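Local coordinates for DUF1993 domain-containing protein (Shewanella denitrificans, PDB 2OQM) that is of unknown function but belongs to the DUF1993 family and probably adopts the helical-bundle fold of DinB-like proteins, at residues K31-K34 and N35-A38; P156-Y159 and F160-T164. All blocks are in the same frame, centred on the assembly; numbering follows the deposited sequence.

Contact 1: K31-K34 and N35-A38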
ATOM      1  N   LYS A  31      -7.643  -8.097   7.290  1.00 24.27           N
ATOM      2  CA  LYS A  31      -8.185  -8.382   5.979  1.00 21.68           C
ATOM      3  C   LYS A  31      -7.128  -8.667   4.955  1.00 23.83           C
ATOM      4  O   LYS A  31      -7.210  -9.631   4.227  1.00 24.06           O
ATOM      5  CB  LYS A  31      -9.036  -7.210   5.486  1.00 24.36           C
ATOM      6  CG  LYS A  31      -9.778  -7.527   4.192  1.00 25.28           C
ATOM      7  CD  LYS A  31     -10.613  -6.326   3.649  1.00 24.13           C
ATOM      8  CE  LYS A  31     -11.406  -6.696   2.407  1.00 32.55           C
ATOM      9  NZ  LYS A  31     -11.940  -5.493   1.743  1.00 23.38           N
HETATM   10  N   MSE A  32      -6.107  -7.827   4.887  1.00 25.11           N
HETATM   11  CA  MSE A  32      -5.074  -7.989   3.879  1.00 23.27           C
HETATM   12  C   MSE A  32      -4.242  -9.240   4.161  1.00 22.13           C
HETATM   13  O   MSE A  32      -3.757  -9.867   3.225  1.00 22.98           O
HETATM   14  CB  MSE A  32      -4.185  -6.777   3.849  1.00 21.51           C
HETATM   15  CG  MSE A  32      -4.833  -5.479   3.320  1.00 23.07           C
HETATM   16 SE   MSE A  32      -5.524  -5.738   1.528  0.75 19.38          SE
HETATM   17  CE  MSE A  32      -3.845  -6.281   0.690  1.00 21.42           C
ATOM     18  N   LEU A  33      -4.027  -9.584   5.423  1.00 24.19           N
ATOM     19  CA  LEU A  33      -3.298 -10.813   5.750  1.00 23.41           C
ATOM     20  C   LEU A  33      -4.107 -12.039   5.368  1.00 24.23           C
ATOM     21  O   LEU A  33      -3.530 -13.030   4.885  1.00 25.37           O
ATOM     22  CB  LEU A  33      -2.849 -10.889   7.210  1.00 25.49           C
ATOM     23  CG  LEU A  33      -1.755  -9.887   7.585  1.00 24.38           C
ATOM     24  CD1 LEU A  33      -1.560  -9.763   9.107  1.00 29.52           C
ATOM     25  CD2 LEU A  33      -0.414 -10.144   6.828  1.00 22.64           C
ATOM     26  N   LYS A  34      -5.415 -12.002   5.605  1.00 22.46           N
ATOM     27  CA  LYS A  34      -6.297 -13.057   5.110  1.00 24.11           C
ATOM     28  C   LYS A  34      -6.220 -13.144   3.583  1.00 22.33           C
ATOM     29  O   LYS A  34      -6.221 -14.223   2.977  1.00 22.62           O
ATOM     30  CB  LYS A  34      -7.717 -12.805   5.573  1.00 25.36           C
ATOM     31  CG  LYS A  34      -7.906 -12.998   7.082  1.00 27.99           C
ATOM     32  CD  LYS A  34      -9.353 -12.887   7.476  1.00 29.93           C
ATOM     33  CE  LYS A  34      -9.514 -12.556   8.963  1.00 45.46           C
ATOM     34  NZ  LYS A  34     -10.917 -12.071   9.261  1.00 50.74           N
ATOM     35  N   ASN A  35      -6.175 -12.001   2.948  1.00 24.17           N
ATOM     36  CA  ASN A  35      -6.020 -11.959   1.491  1.00 23.44           C
ATOM     37  C   ASN A  35      -4.702 -12.575   1.048  1.00 24.25           C
ATOM     38  O   ASN A  35      -4.642 -13.328   0.056  1.00 25.08           O
ATOM     39  CB  ASN A  35      -6.145 -10.528   0.982  1.00 22.88           C
ATOM     40  CG  ASN A  35      -7.517  -9.965   1.111  1.00 27.53           C
ATOM     41  OD1 ASN A  35      -8.497 -10.674   1.410  1.00 23.63           O
ATOM     42  ND2 ASN A  35      -7.616  -8.640   0.938  1.00 24.49           N
ATOM     43  N   LEU A  36      -3.644 -12.339   1.814  1.00 23.35           N
ATOM     44  CA  LEU A  36      -2.354 -12.934   1.516  1.00 24.41           C
ATOM     45  C   LEU A  36      -2.447 -14.477   1.599  1.00 26.36           C
ATOM     46  O   LEU A  36      -1.839 -15.221   0.799  1.00 23.94           O
ATOM     47  CB  LEU A  36      -1.292 -12.387   2.476  1.00 24.01           C
ATOM     48  CG  LEU A  36       0.134 -12.847   2.208  1.00 27.51           C
ATOM     49  CD1 LEU A  36       0.624 -12.498   0.799  1.00 24.73           C
ATOM     50  CD2 LEU A  36       1.036 -12.289   3.348  1.00 24.41           C
ATOM     51  N   ASN A  37      -3.220 -14.957   2.559  1.00 26.07           N
ATOM     52  CA  ASN A  37      -3.495 -16.401   2.659  0.70 28.28           C
ATOM     53  C   ASN A  37      -4.163 -16.954   1.430  1.00 29.50           C
ATOM     54  O   ASN A  37      -3.804 -18.054   0.945  1.00 28.19           O
ATOM     55  CB  ASN A  37      -4.406 -16.708   3.857  0.70 32.52           C
ATOM     56  CG  ASN A  37      -3.666 -17.292   5.014  0.70 30.81           C
ATOM     57  OD1 ASN A  37      -2.697 -18.027   4.839  0.70 39.25           O
ATOM     58  ND2 ASN A  37      -4.168 -17.042   6.213  0.70 29.21           N
ATOM     59  N   ALA A  38      -5.155 -16.208   0.924  1.00 29.98           N
ATOM     60  CA  ALA A  38      -5.902 -16.562  -0.310  1.00 32.82           C
ATOM     61  C   ALA A  38      -5.020 -16.575  -1.561  1.00 32.21           C
ATOM     62  O   ALA A  38      -5.197 -17.390  -2.475  1.00 31.87           O
ATOM     63  CB  ALA A  38      -7.065 -15.529  -0.549  1.00 31.16           C
TER

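Contact 2: P156-Y159 and F160-T164. With EDO (1,2-ethanediol), chain G.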
ATOM      1  N   PRO A 156       2.083   2.224   4.255  1.00 26.68           N
ATOM      2  CA  PRO A 156       2.838   1.962   2.996  1.00 23.73           C
ATOM      3  C   PRO A 156       3.644   0.715   3.011  1.00 25.35           C
ATOM      4  O   PRO A 156       3.715   0.044   2.003  1.00 24.40           O
ATOM      5  CB  PRO A 156       3.752   3.179   2.871  1.00 24.21           C
ATOM      6  CG  PRO A 156       2.972   4.286   3.602  1.00 26.35           C
ATOM      7  CD  PRO A 156       2.251   3.607   4.744  1.00 28.20           C
ATOM      8  N   ASN A 157       4.266   0.392   4.145  1.00 21.82           N
ATOM      9  CA  ASN A 157       5.097  -0.775   4.232  1.00 23.85           C
ATOM     10  C   ASN A 157       4.307  -2.092   4.138  1.00 24.75           C
ATOM     11  O   ASN A 157       4.741  -3.073   3.499  1.00 24.70           O
ATOM     12  CB  ASN A 157       5.882  -0.753   5.552  1.00 25.19           C
ATOM     13  CG  ASN A 157       7.262  -0.060   5.434  1.00 24.29           C
ATOM     14  OD1 ASN A 157       7.869  -0.068   4.391  1.00 30.42           O
ATOM     15  ND2 ASN A 157       7.729   0.541   6.537  1.00 26.39           N
ATOM     16  N   LEU A 158       3.176  -2.143   4.794  1.00 24.49           N
ATOM     17  CA  LEU A 158       2.342  -3.338   4.749  1.00 24.91           C
ATOM     18  C   LEU A 158       1.957  -3.623   3.303  1.00 22.76           C
ATOM     19  O   LEU A 158       2.111  -4.743   2.825  1.00 24.25           O
ATOM     20  CB  LEU A 158       1.069  -3.133   5.584  1.00 26.54           C
ATOM     21  CG  LEU A 158       0.069  -4.258   5.888  1.00 27.06           C
ATOM     22  CD1 LEU A 158      -0.938  -4.315   4.802  1.00 25.21           C
ATOM     23  CD2 LEU A 158       0.698  -5.558   6.159  1.00 30.42           C
ATOM     24  N   TYR A 159       1.489  -2.605   2.586  1.00 23.35           N
ATOM     25  CA  TYR A 159       1.085  -2.807   1.180  1.00 23.00           C
ATOM     26  C   TYR A 159       2.281  -3.102   0.242  1.00 24.50           C
ATOM     27  O   TYR A 159       2.138  -3.841  -0.727  1.00 25.12           O
ATOM     28  CB  TYR A 159       0.243  -1.640   0.654  1.00 26.03           C
ATOM     29  CG  TYR A 159      -1.153  -1.660   1.263  1.00 22.67           C
ATOM     30  CD1 TYR A 159      -2.012  -2.708   1.036  1.00 24.00           C
ATOM     31  CD2 TYR A 159      -1.561  -0.688   2.178  1.00 25.41           C
ATOM     32  CE1 TYR A 159      -3.262  -2.772   1.633  1.00 25.25           C
ATOM     33  CE2 TYR A 159      -2.835  -0.749   2.766  1.00 24.43           C
ATOM     34  CZ  TYR A 159      -3.669  -1.798   2.510  1.00 25.11           C
ATOM     35  OH  TYR A 159      -4.961  -1.826   3.060  1.00 23.71           O
ATOM     36  N   PHE A 160       3.429  -2.464   0.495  1.00 21.23           N
ATOM     37  CA  PHE A 160       4.662  -2.763  -0.211  1.00 24.21           C
ATOM     38  C   PHE A 160       5.004  -4.257  -0.156  1.00 21.01           C
ATOM     39  O   PHE A 160       5.272  -4.883  -1.191  1.00 23.68           O
ATOM     40  CB  PHE A 160       5.825  -1.980   0.376  1.00 20.99           C
ATOM     41  CG  PHE A 160       7.128  -2.201  -0.376  1.00 22.98           C
ATOM     42  CD1 PHE A 160       7.965  -3.273  -0.038  1.00 24.16           C
ATOM     43  CD2 PHE A 160       7.528  -1.384  -1.403  1.00 21.77           C
ATOM     44  CE1 PHE A 160       9.160  -3.536  -0.727  1.00 25.59           C
ATOM     45  CE2 PHE A 160       8.734  -1.644  -2.098  1.00 24.67           C
ATOM     46  CZ  PHE A 160       9.547  -2.752  -1.724  1.00 28.91           C
ATOM     47  N   HIS A 161       5.035  -4.828   1.044  1.00 24.38           N
ATOM     48  CA  HIS A 161       5.476  -6.187   1.143  1.00 23.48           C
ATOM     49  C   HIS A 161       4.448  -7.231   0.679  1.00 22.22           C
ATOM     50  O   HIS A 161       4.843  -8.238   0.068  1.00 23.93           O
ATOM     51  CB  HIS A 161       6.020  -6.448   2.522  1.00 22.82           C
ATOM     52  CG  HIS A 161       7.267  -5.672   2.804  1.00 23.51           C
ATOM     53  ND1 HIS A 161       8.493  -6.056   2.297  1.00 24.84           N
ATOM     54  CD2 HIS A 161       7.471  -4.500   3.457  1.00 25.26           C
ATOM     55  CE1 HIS A 161       9.406  -5.172   2.677  1.00 26.54           C
ATOM     56  NE2 HIS A 161       8.815  -4.223   3.382  1.00 25.28           N
ATOM     57  N   ILE A 162       3.163  -6.977   0.897  1.00 22.65           N
ATOM     58  CA  ILE A 162       2.124  -7.812   0.317  1.00 23.13           C
ATOM     59  C   ILE A 162       2.106  -7.728  -1.231  1.00 22.74           C
ATOM     60  O   ILE A 162       2.046  -8.745  -1.933  1.00 22.84           O
ATOM     61  CB  ILE A 162       0.741  -7.522   0.899  1.00 23.60           C
ATOM     62  CG1 ILE A 162       0.661  -7.874   2.406  1.00 25.35           C
ATOM     63  CG2 ILE A 162      -0.325  -8.344   0.146  1.00 19.90           C
ATOM     64  CD1 ILE A 162      -0.729  -7.739   3.038  1.00 24.38           C
ATOM     65  N   THR A 163       2.213  -6.532  -1.783  1.00 21.11           N
ATOM     66  CA  THR A 163       2.319  -6.384  -3.231  1.00 22.27           C
ATOM     67  C   THR A 163       3.557  -7.057  -3.827  1.00 23.89           C
ATOM     68  O   THR A 163       3.484  -7.594  -4.911  1.00 23.34           O
ATOM     69  CB  THR A 163       2.173  -4.910  -3.688  1.00 24.03           C
ATOM     70  OG1 THR A 163       0.934  -4.395  -3.170  1.00 24.13           O
ATOM     71  CG2 THR A 163       2.119  -4.770  -5.230  1.00 21.38           C
ATOM     72  N   THR A 164       4.686  -6.990  -3.147  1.00 22.32           N
ATOM     73  CA  THR A 164       5.903  -7.580  -3.644  1.00 22.74           C
ATOM     74  C   THR A 164       5.769  -9.089  -3.577  1.00 22.86           C
ATOM     75  O   THR A 164       6.190  -9.753  -4.492  1.00 22.76           O
ATOM     76  CB  THR A 164       7.124  -7.104  -2.832  1.00 25.26           C
ATOM     77  OG1 THR A 164       7.221  -5.682  -2.932  1.00 23.83           O
ATOM     78  CG2 THR A 164       8.432  -7.730  -3.384  1.00 24.60           C
TER
HETATM   79  C1  EDO G 176      -4.918   1.340   5.626  1.00 36.44           C
HETATM   80  O1  EDO G 176      -4.701  -0.001   6.008  1.00 27.42           O
HETATM   81  C2  EDO G 176      -6.109   1.426   4.691  1.00 32.08           C
HETATM   82  O2  EDO G 176      -5.906   0.577   3.579  1.00 22.78           O

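Contact 1: K31-K34 and N35-A38
Asn35 meets Lys31 and Met32 one turn back along the same helix, and its amide touches both of their side chains. The backbone sets the spacing: Asn35 N gives its hydrogen to Lys31 O at 2.9 Å, and the bonds from Leu36 N to Met32 O, Asn37 N to Leu33 O and Ala38 N to Lys34 O carry the pattern forward. With CG beside its own backbone N (chi1 -69°), the Asn35 amide is folded back along the preceding turn, so that Lys31 O lies over the face of the amide, 3.1 Å from CG. ND2 has two neighbours, the selenium SE of Met32, a selenomethionine, at 3.6 Å and CG of Lys31 at 4.1 Å. Its hydrogens find weak bonds at Tyr181 O and Leu182 O, near the end of helix 178-182. These turns belong to the long helix 13-50 of a helical bundle, in which it runs parallel to its neighbour 146-172, and their faces divide accordingly: Leu33 packs on helices 69-87 and 104-119, whereas Met32 turns to helix 146-172. Its chain, bent about the CB-CG and CG-SE bonds (chi2 -57°, chi3 -58°), brings the selenium alongside the ND2 end of the Asn35 amide. Lys31 behaves differently, staying extended to the end, and its NZ forms a salt bridge with Glu152 of the second subunit and a hydrogen bond with Ala184 O. Replacing Asn35 by alanine removes the amide, which would probably leave Tyr181 O and Leu182 O without this weak donor and open a gap beside the selenium. Further round, Leu33 CD2 and Leu36 CD2 make a looser apolar contact at 4.3 Å, while Leu36 also reaches Val73 of helix 69-87.

Contact 2: P156-Y159 and F160-T164
Thr163 and Tyr159 meet at a single carbonyl. Tyr159 O accepts both the backbone N of Thr163 and, at 2.8 Å, its hydroxyl OG1, the two donors arriving from opposite faces of the carbonyl plane. Thr163 OG1 can do so because it sits beside its own backbone N (chi1 -55°), turned back toward the preceding turn. Thr164 OG1 repeats the arrangement on Phe160 O at 2.7 Å.

The Tyr159 side chain leads toward helix 13-50, beside the subunit boundary. CB lies 3.3 Å from Phe160 N; beyond it, CD1 of Leu158 sits 4.1 Å above one face of the ring, over its centre. Farther out, CE2 and CZ each lie 3.4 Å from O2, near the ring plane, of an ethanediol that probably comes from the crystallisation liquor and also bonds Ile151 O of the second subunit. At the tip, OH pairs with the same O2 at 2.6 Å and with Gln28 NE2. Leu158 and Ile162 run side by side, their CD1 atoms 3.9 Å apart. On another side, Phe160 CD1 lies over the centre of the His161 ring, whose ND1 bonds Gln72 and whose NE2 bonds Lys178 of the second subunit. A threonine hydroxyl bonded to the carbonyl four residues earlier is a common intrahelical motif; here it occurs twice in the buried part of helix 146-172, which faces the second subunit in this helical bundle.

Two neighbouring helices of one bundle illustrate how place governs chemistry. Contact 2 is wholly buried, and residues along it pack against the second subunit; contact 1 is only partly buried, with Lys34 exposed and Lys31 reaching across to the partner chain. The two meet directly: Met32 CG lies 3.6 Å from Tyr159 CE1, and Met32 CB lies 3.7 Å from Ile162 CD1, joining helix 13-50 to helix 146-172. Both also border helices 69-87 and 178-182. Aromatic rings dominate contact 2. Both send polar ends to other elements, but only contact 2 has threonine hydroxyls bonded within its own helix, and only contact 1 sends a lysine into a salt bridge, to Glu152 of the second subunit.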